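Putative polysaccharide binding proteins (DUF1812) (Bacteroides thetaiotaomicron VPI-5482, PDB 3GF8) is probably an outer-membrane lipoprotein of the FimB/Mfa2 family that takes part in anchoring or assembling fimbriae on the cell surface. Local coordinates at residues S17-Y22 with F28-H33; K38-V43 with Y89-L94; A81-R86 with I143-D148. All coordinates share one frame; numbering follows the deposited sequence.

Contact 1 of 3, residues S17-Y22 with F28-H33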
# COMPACT_ATOMS: atom_id res chain seq x y z
N SER A 17 -15.12 -13.24 19.27
CA SER A 17 -15.18 -11.95 18.55
C SER A 17 -13.84 -11.58 17.98
O SER A 17 -12.82 -11.99 18.52
CB SER A 17 -15.58 -10.84 19.50
OG SER A 17 -16.96 -10.92 19.73
N VAL A 18 -13.83 -10.76 16.93
CA VAL A 18 -12.59 -10.30 16.32
C VAL A 18 -12.58 -8.80 16.37
O VAL A 18 -13.55 -8.16 16.00
CB VAL A 18 -12.39 -10.81 14.87
CG1 VAL A 18 -11.13 -10.19 14.27
CG2 VAL A 18 -12.32 -12.32 14.84
N LYS A 19 -11.50 -8.24 16.89
CA LYS A 19 -11.26 -6.82 16.88
C LYS A 19 -10.22 -6.58 15.79
O LYS A 19 -9.23 -7.32 15.71
CB LYS A 19 -10.69 -6.41 18.24
CG LYS A 19 -10.28 -4.94 18.38
CD LYS A 19 -10.10 -4.57 19.84
CE LYS A 19 -9.97 -3.06 20.07
NZ LYS A 19 -8.79 -2.50 19.36
N PHE A 20 -10.46 -5.59 14.93
CA PHE A 20 -9.47 -5.19 13.93
C PHE A 20 -8.82 -3.90 14.36
O PHE A 20 -9.50 -2.96 14.81
CB PHE A 20 -10.13 -4.96 12.57
CG PHE A 20 -10.80 -6.18 12.01
CD1 PHE A 20 -12.10 -6.51 12.39
CD2 PHE A 20 -10.13 -7.00 11.13
CE1 PHE A 20 -12.71 -7.63 11.86
CE2 PHE A 20 -10.73 -8.12 10.63
CZ PHE A 20 -12.03 -8.43 11.00
N LYS A 21 -7.49 -3.82 14.26
CA LYS A 21 -6.84 -2.52 14.54
C LYS A 21 -5.95 -2.09 13.41
O LYS A 21 -5.40 -2.95 12.71
CB LYS A 21 -6.07 -2.55 15.86
CG LYS A 21 -4.87 -3.54 15.97
CD LYS A 21 -4.15 -3.33 17.32
CE LYS A 21 -2.90 -4.12 17.47
NZ LYS A 21 -1.89 -3.64 16.53
N TYR A 22 -5.80 -0.77 13.26
CA TYR A 22 -4.90 -0.16 12.31
C TYR A 22 -4.10 0.92 13.00
O TYR A 22 -4.40 2.11 12.86
CB TYR A 22 -5.67 0.41 11.08
CG TYR A 22 -4.78 1.18 10.14
CD1 TYR A 22 -3.50 0.70 9.77
CD2 TYR A 22 -5.17 2.42 9.66
CE1 TYR A 22 -2.66 1.47 8.91
CE2 TYR A 22 -4.35 3.15 8.82
CZ TYR A 22 -3.10 2.69 8.46
OH TYR A 22 -2.33 3.48 7.62
N PHE A 28 1.40 6.10 15.00
CA PHE A 28 1.48 5.10 16.08
C PHE A 28 0.19 5.03 16.90
O PHE A 28 0.23 4.84 18.11
CB PHE A 28 2.68 5.42 17.00
CG PHE A 28 3.97 5.19 16.35
CD1 PHE A 28 4.44 6.08 15.41
CD2 PHE A 28 4.68 4.03 16.58
CE1 PHE A 28 5.62 5.84 14.73
CE2 PHE A 28 5.88 3.80 15.92
CZ PHE A 28 6.35 4.71 15.00
N ALA A 29 -0.96 5.16 16.25
CA ALA A 29 -2.24 5.16 16.94
C ALA A 29 -3.30 4.50 16.06
O ALA A 29 -3.17 4.49 14.83
CB ALA A 29 -2.62 6.58 17.29
N ASP A 30 -4.32 3.91 16.67
CA ASP A 30 -5.27 3.09 15.95
C ASP A 30 -6.22 3.97 15.15
O ASP A 30 -6.92 4.77 15.74
CB ASP A 30 -6.09 2.24 16.90
CG ASP A 30 -7.11 1.37 16.18
OD1 ASP A 30 -6.91 1.05 14.98
OD2 ASP A 30 -8.13 1.02 16.80
N ALA A 31 -6.24 3.81 13.81
CA ALA A 31 -7.15 4.62 12.95
C ALA A 31 -8.22 3.77 12.25
O ALA A 31 -8.86 4.22 11.30
CB ALA A 31 -6.34 5.44 11.91
N PHE A 32 -8.43 2.55 12.75
CA PHE A 32 -9.40 1.65 12.13
C PHE A 32 -10.74 2.34 11.85
O PHE A 32 -11.15 2.48 10.69
CB PHE A 32 -9.64 0.42 12.98
CG PHE A 32 -10.67 -0.51 12.38
CD1 PHE A 32 -10.34 -1.35 11.32
CD2 PHE A 32 -11.99 -0.50 12.84
CE1 PHE A 32 -11.29 -2.18 10.75
CE2 PHE A 32 -12.95 -1.32 12.25
CZ PHE A 32 -12.60 -2.17 11.21
N HIS A 33 -11.42 2.73 12.92
CA HIS A 33 -12.79 3.26 12.81
C HIS A 33 -12.84 4.47 11.89
O HIS A 33 -13.84 4.68 11.22
CB HIS A 33 -13.33 3.66 14.18
CG HIS A 33 -12.53 4.75 14.81
ND1 HIS A 33 -11.28 4.52 15.36
CD2 HIS A 33 -12.74 6.08 14.88
CE1 HIS A 33 -10.77 5.67 15.76
NE2 HIS A 33 -11.63 6.63 15.49
O HOH W 1 -9.44 -1.17 16.88

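Contact 2 of 3, residues K38-V43 with Y89-L94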
# COMPACT_ATOMS: atom_id res chain seq x y z
N LYS A 38 -14.32 -1.72 5.25
CA LYS A 38 -14.68 -3.11 4.94
C LYS A 38 -13.59 -4.03 5.42
O LYS A 38 -12.40 -3.78 5.19
CB LYS A 38 -14.92 -3.29 3.43
CG LYS A 38 -15.14 -4.77 2.97
CD LYS A 38 -15.30 -4.89 1.44
CE LYS A 38 -15.49 -6.33 1.03
NZ LYS A 38 -15.50 -6.51 -0.45
N VAL A 39 -13.99 -5.10 6.09
CA VAL A 39 -13.06 -6.13 6.52
C VAL A 39 -13.60 -7.44 5.98
O VAL A 39 -14.83 -7.63 5.92
CB VAL A 39 -12.88 -6.14 8.03
CG1 VAL A 39 -12.17 -4.87 8.49
CG2 VAL A 39 -14.28 -6.23 8.77
N GLU A 40 -12.71 -8.34 5.57
CA GLU A 40 -13.11 -9.67 5.20
C GLU A 40 -12.17 -10.65 5.86
O GLU A 40 -10.97 -10.71 5.53
CB GLU A 40 -13.15 -9.80 3.69
CG GLU A 40 -13.67 -11.18 3.17
CD GLU A 40 -13.93 -11.16 1.64
OE1 GLU A 40 -12.97 -11.14 0.82
OE2 GLU A 40 -15.11 -11.14 1.27
N LEU A 41 -12.71 -11.39 6.82
CA LEU A 41 -11.94 -12.34 7.64
C LEU A 41 -11.95 -13.71 6.95
O LEU A 41 -13.00 -14.20 6.55
CB LEU A 41 -12.57 -12.48 9.03
CG LEU A 41 -11.76 -13.25 10.09
CD1 LEU A 41 -10.63 -12.42 10.63
CD2 LEU A 41 -12.66 -13.74 11.23
N TYR A 42 -10.78 -14.31 6.82
CA TYR A 42 -10.64 -15.65 6.27
C TYR A 42 -10.31 -16.59 7.45
O TYR A 42 -9.42 -16.30 8.25
CB TYR A 42 -9.53 -15.63 5.19
CG TYR A 42 -9.99 -14.95 3.92
CD1 TYR A 42 -10.09 -13.57 3.84
CD2 TYR A 42 -10.40 -15.70 2.81
CE1 TYR A 42 -10.58 -12.95 2.67
CE2 TYR A 42 -10.85 -15.09 1.64
CZ TYR A 42 -10.95 -13.71 1.59
OH TYR A 42 -11.40 -13.11 0.44
N VAL A 43 -11.03 -17.72 7.54
CA VAL A 43 -10.85 -18.69 8.63
C VAL A 43 -10.43 -20.05 8.09
O VAL A 43 -11.05 -20.59 7.19
CB VAL A 43 -12.11 -18.83 9.47
CG1 VAL A 43 -11.89 -19.89 10.60
CG2 VAL A 43 -12.51 -17.49 10.06
N TYR A 89 -9.60 -5.18 -7.06
CA TYR A 89 -8.83 -6.36 -6.78
C TYR A 89 -9.66 -7.61 -7.03
O TYR A 89 -10.84 -7.62 -6.74
CB TYR A 89 -8.40 -6.34 -5.33
CG TYR A 89 -7.89 -5.00 -4.88
CD1 TYR A 89 -6.61 -4.61 -5.21
CD2 TYR A 89 -8.66 -4.14 -4.12
CE1 TYR A 89 -6.09 -3.39 -4.81
CE2 TYR A 89 -8.14 -2.92 -3.69
CZ TYR A 89 -6.85 -2.55 -4.04
OH TYR A 89 -6.28 -1.32 -3.68
N ASP A 90 -9.01 -8.64 -7.58
CA ASP A 90 -9.55 -10.01 -7.54
C ASP A 90 -8.85 -10.78 -6.47
O ASP A 90 -7.62 -10.88 -6.48
CB ASP A 90 -9.33 -10.75 -8.87
CG ASP A 90 -10.14 -10.14 -10.01
OD1 ASP A 90 -11.38 -9.92 -9.85
OD2 ASP A 90 -9.54 -9.85 -11.06
N ILE A 91 -9.64 -11.35 -5.57
CA ILE A 91 -9.13 -12.24 -4.54
C ILE A 91 -9.61 -13.62 -4.95
O ILE A 91 -10.78 -13.81 -5.23
CB ILE A 91 -9.66 -11.88 -3.14
CG1 ILE A 91 -9.34 -10.40 -2.79
CG2 ILE A 91 -9.10 -12.85 -2.09
CD1 ILE A 91 -10.14 -9.79 -1.55
N THR A 92 -8.71 -14.59 -5.02
CA THR A 92 -9.10 -15.95 -5.41
C THR A 92 -10.24 -16.47 -4.51
O THR A 92 -10.31 -16.15 -3.31
CB THR A 92 -7.89 -16.91 -5.36
OG1 THR A 92 -7.25 -16.76 -4.12
CG2 THR A 92 -6.84 -16.57 -6.43
N SER A 93 -11.14 -17.26 -5.10
CA SER A 93 -12.20 -17.94 -4.33
C SER A 93 -11.83 -19.33 -3.97
O SER A 93 -11.49 -20.15 -4.84
CB SER A 93 -13.50 -18.04 -5.10
OG SER A 93 -13.81 -16.80 -5.59
N LEU A 94 -11.98 -19.60 -2.69
CA LEU A 94 -11.50 -20.83 -2.09
C LEU A 94 -12.65 -21.80 -1.90
O LEU A 94 -13.82 -21.42 -1.81
CB LEU A 94 -10.82 -20.50 -0.74
CG LEU A 94 -9.53 -19.66 -0.78
CD1 LEU A 94 -8.83 -19.74 0.57
CD2 LEU A 94 -8.53 -20.01 -1.89
O HOH W 2 -12.12 -14.97 -1.49

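Contact 3 of 3, residues A81-R86 with I143-D148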
# COMPACT_ATOMS: atom_id res chain seq x y z
N ALA A 81 -7.00 -11.49 7.32
CA ALA A 81 -8.01 -10.69 6.66
C ALA A 81 -7.45 -9.84 5.53
O ALA A 81 -6.25 -9.63 5.45
CB ALA A 81 -8.74 -9.82 7.66
N TRP A 82 -8.34 -9.43 4.62
CA TRP A 82 -8.09 -8.33 3.69
C TRP A 82 -9.18 -7.31 3.98
O TRP A 82 -10.35 -7.65 4.17
CB TRP A 82 -8.20 -8.77 2.24
CG TRP A 82 -7.06 -9.57 1.74
CD1 TRP A 82 -7.08 -10.90 1.40
CD2 TRP A 82 -5.73 -9.10 1.47
NE1 TRP A 82 -5.83 -11.28 0.96
CE2 TRP A 82 -4.99 -10.20 0.98
CE3 TRP A 82 -5.09 -7.85 1.59
CZ2 TRP A 82 -3.65 -10.10 0.63
CZ3 TRP A 82 -3.77 -7.75 1.23
CH2 TRP A 82 -3.06 -8.85 0.75
N ALA A 83 -8.77 -6.05 4.07
CA ALA A 83 -9.67 -4.98 4.43
C ALA A 83 -9.61 -3.93 3.33
O ALA A 83 -8.55 -3.68 2.75
CB ALA A 83 -9.31 -4.38 5.81
N GLY A 84 -10.76 -3.33 3.05
CA GLY A 84 -10.89 -2.38 1.95
C GLY A 84 -11.02 -2.93 0.53
O GLY A 84 -11.22 -2.13 -0.37
N ALA A 85 -10.92 -4.26 0.31
CA ALA A 85 -10.85 -4.79 -1.06
C ALA A 85 -12.22 -4.73 -1.71
O ALA A 85 -13.18 -5.32 -1.21
CB ALA A 85 -10.25 -6.22 -1.12
N ARG A 86 -12.31 -3.98 -2.80
CA ARG A 86 -13.56 -3.88 -3.58
C ARG A 86 -13.23 -4.10 -5.04
O ARG A 86 -12.54 -5.08 -5.36
CB ARG A 86 -14.25 -2.55 -3.31
CG ARG A 86 -14.70 -2.42 -1.84
CD ARG A 86 -15.37 -1.08 -1.64
NE ARG A 86 -15.70 -0.80 -0.25
CZ ARG A 86 -16.84 -1.13 0.34
NH1 ARG A 86 -17.78 -1.78 -0.32
NH2 ARG A 86 -17.03 -0.83 1.62
N ILE A 143 -7.06 -8.72 14.95
CA ILE A 143 -6.37 -8.67 13.66
C ILE A 143 -5.60 -7.36 13.51
O ILE A 143 -6.13 -6.28 13.72
CB ILE A 143 -7.31 -8.89 12.47
CG1 ILE A 143 -7.87 -10.32 12.52
CG2 ILE A 143 -6.52 -8.75 11.15
CD1 ILE A 143 -6.78 -11.42 12.11
N ASN A 144 -4.32 -7.48 13.19
CA ASN A 144 -3.47 -6.32 12.96
C ASN A 144 -3.35 -5.98 11.46
O ASN A 144 -2.94 -6.83 10.67
CB ASN A 144 -2.09 -6.54 13.54
CG ASN A 144 -1.26 -5.32 13.46
OD1 ASN A 144 -1.65 -4.27 13.95
ND2 ASN A 144 -0.13 -5.41 12.78
N LEU A 145 -3.68 -4.74 11.11
CA LEU A 145 -3.79 -4.31 9.71
C LEU A 145 -2.60 -3.48 9.28
O LEU A 145 -2.17 -2.54 10.00
CB LEU A 145 -5.05 -3.47 9.49
CG LEU A 145 -6.34 -4.25 9.63
CD1 LEU A 145 -7.60 -3.32 9.49
CD2 LEU A 145 -6.32 -5.39 8.64
N ILE A 146 -2.11 -3.81 8.09
CA ILE A 146 -0.97 -3.15 7.46
C ILE A 146 -1.41 -2.58 6.11
O ILE A 146 -1.95 -3.30 5.26
CB ILE A 146 0.15 -4.19 7.23
CG1 ILE A 146 0.67 -4.71 8.59
CG2 ILE A 146 1.30 -3.61 6.38
CD1 ILE A 146 1.66 -5.75 8.45
N ARG A 147 -1.13 -1.29 5.89
CA ARG A 147 -1.58 -0.64 4.69
C ARG A 147 -0.68 -1.01 3.56
O ARG A 147 0.55 -0.91 3.67
CB ARG A 147 -1.65 0.88 4.84
CG ARG A 147 -2.29 1.53 3.65
CD ARG A 147 -2.75 2.96 3.91
NE ARG A 147 -2.87 3.69 2.65
CZ ARG A 147 -3.26 4.95 2.54
NH1 ARG A 147 -3.54 5.67 3.61
NH2 ARG A 147 -3.35 5.50 1.35
N ASP A 148 -1.29 -1.43 2.45
CA ASP A 148 -0.54 -1.94 1.30
C ASP A 148 -0.50 -0.97 0.11
O ASP A 148 0.40 -1.05 -0.76
CB ASP A 148 -1.16 -3.27 0.84
CG ASP A 148 -0.64 -4.48 1.61
OD1 ASP A 148 0.26 -4.36 2.46
OD2 ASP A 148 -1.16 -5.59 1.34

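Contact 1 of 3, residues S17-Y22 with F28-H33
D30 reaches back to the backbone of Y22 with a carboxylate that binds two backbone N-H groups through OD1 and a water through OD2. From CB its chain runs with CG anti to the backbone N (chi1 179°), which brings D30 CG to 4.1 Å from K21 CB and carries OD1 on to Y22. OD1 accepts from Y22 N at 2.7 Å, and from the opposite face of the carboxylate plane it accepts from F32 N at 3.1 Å. The second bond makes an Asx turn, a fitting lead-in to the short helix 32-35, whose N-cap position is held by A31. The other oxygen, OD2, takes a bond from a water 2.6 Å away; the same water donates to F20 O and accepts from K19 NZ, so lysine and aspartate meet through solvent and not as a direct salt bridge. The backbone closes the loop too, as A31 N donates to Y22 O at 2.7 Å. On the buried side F32 turns its ring so that one face lies over F20 O, and its CE1 packs 3.5 Å from F20 CB; the two phenyl rings are nearly parallel but slid well apart. Aspartate suits this place because a short acid, its carboxylate one methylene from the backbone, can accept two backbone N-H groups where the chain turns, and the nearby lysine is likely to stabilise its negative charge.

Contact 2 of 3, residues K38-V43 with Y89-L94
Strand 38-44 and the short strand 89-91 stand well apart, the CA atoms of E40 and I91 being 10.8 Å from each other, so side chains and one water bridge the distance between the two backbones. I91 supplies the apolar half. Its CG2 methyl lies 3.4 Å from Y42 OH, approaching the phenol obliquely, while I91 CD1, at the end of the other branch, comes to 3.9 Å from E40 OE1. A beta-branched isoleucine is apt here because its two arms can touch two neighbours at once. E40 and Y42 are two residues apart on one strand and therefore emerge from the same side of it, both directed at 89-94. Y42 OH donates to E40 OE1 at 2.5 Å, a short bond that meets the carboxylate from above its plane, 51° out of it. The strand belongs to a beta-rich fold of the fimbrillin superfamily, placed in the transthyretin clan; there it pairs antiparallel with 50-57 on one flank and 75-83 on the other, and K53 of the former forms a salt bridge with E40 OE2. Both carboxylate oxygens of this buried acid thus have partners, which would be expected to favour its charged form. Y42 has CG anti to its carbonyl carbon (chi1 -74°), and from there the long ring carries the hydroxyl toward I91 and T92. A water at the ring edge, in its plane, donates to Y42 OH and also to T92 O, 2.8 Å from the water oxygen. A phenylalanine in place of Y42 would probably leave E40 OE1 without its hydroxyl donor and deprive the bridging water of its hold on the strand.

Contact 3 of 3, residues A81-R86 with I143-D148
A81, L145 and A83 carry most of this contact, an apolar meeting of strands 75-83 and 139-158 across the interior. The CB of A81 lies 4.3 Å from I143 CG2. Two residues on, A83 CB faces L145 CD1 at 4.2 Å, reached by one leucine branch as CG stands anti to the carbonyl carbon (chi1 -67°). Alanine fits both positions: at CA separations of 7.5 Å (A81 to I143) and 7.9 Å (A83 to L145), a single methyl on one strand leaves room for the larger I143 and L145 on the other. Strand 124-133 lies between the two in the pairing order, while F20 packs on A81 and V39 on A83. W82 points its CB away, yet its ring returns toward the end of 143-148. There D148 OD2 sits in the plane of the indole, at its edge, 3.4 Å from W82 CZ3, with ring and carboxylate planes 64° apart. The other oxygen, OD1, accepts a hydrogen bond from N185, and Y125 meets the indole edge-to-face. An acid oxygen at the ring's rim lies next to the slightly positive C-H edge and clear of the electron-rich face, so this approach is likely to be mildly attractive, next to an otherwise purely apolar contact.

Strands 16-21, 38-44, 75-83 and 139-158 link the three contacts, while 89-91 comes to contact 2 from a separate small antiparallel sheet. Contacts 1 and 3, with centres about 11 Å apart, join where strands 16-21 and 139-158 run side by side: K19 O lies 2.7 Å from I143 N, and K21 NZ lies 2.7 Å from N144 OD1. Contact 2 sits about 10 Å from contact 3, centre to centre, and 38-43 pairs with 81-86, K38 O being 2.7 Å from G84 N. Contacts 1 and 2 have centres about 18 Å apart but still touch, for V39 on the reverse of the strand bearing E40 and Y42 packs its CG1 3.6 Å from F32 CE1. Along the chain contact 1 closes first, whereas contacts 2 and 3 interleave.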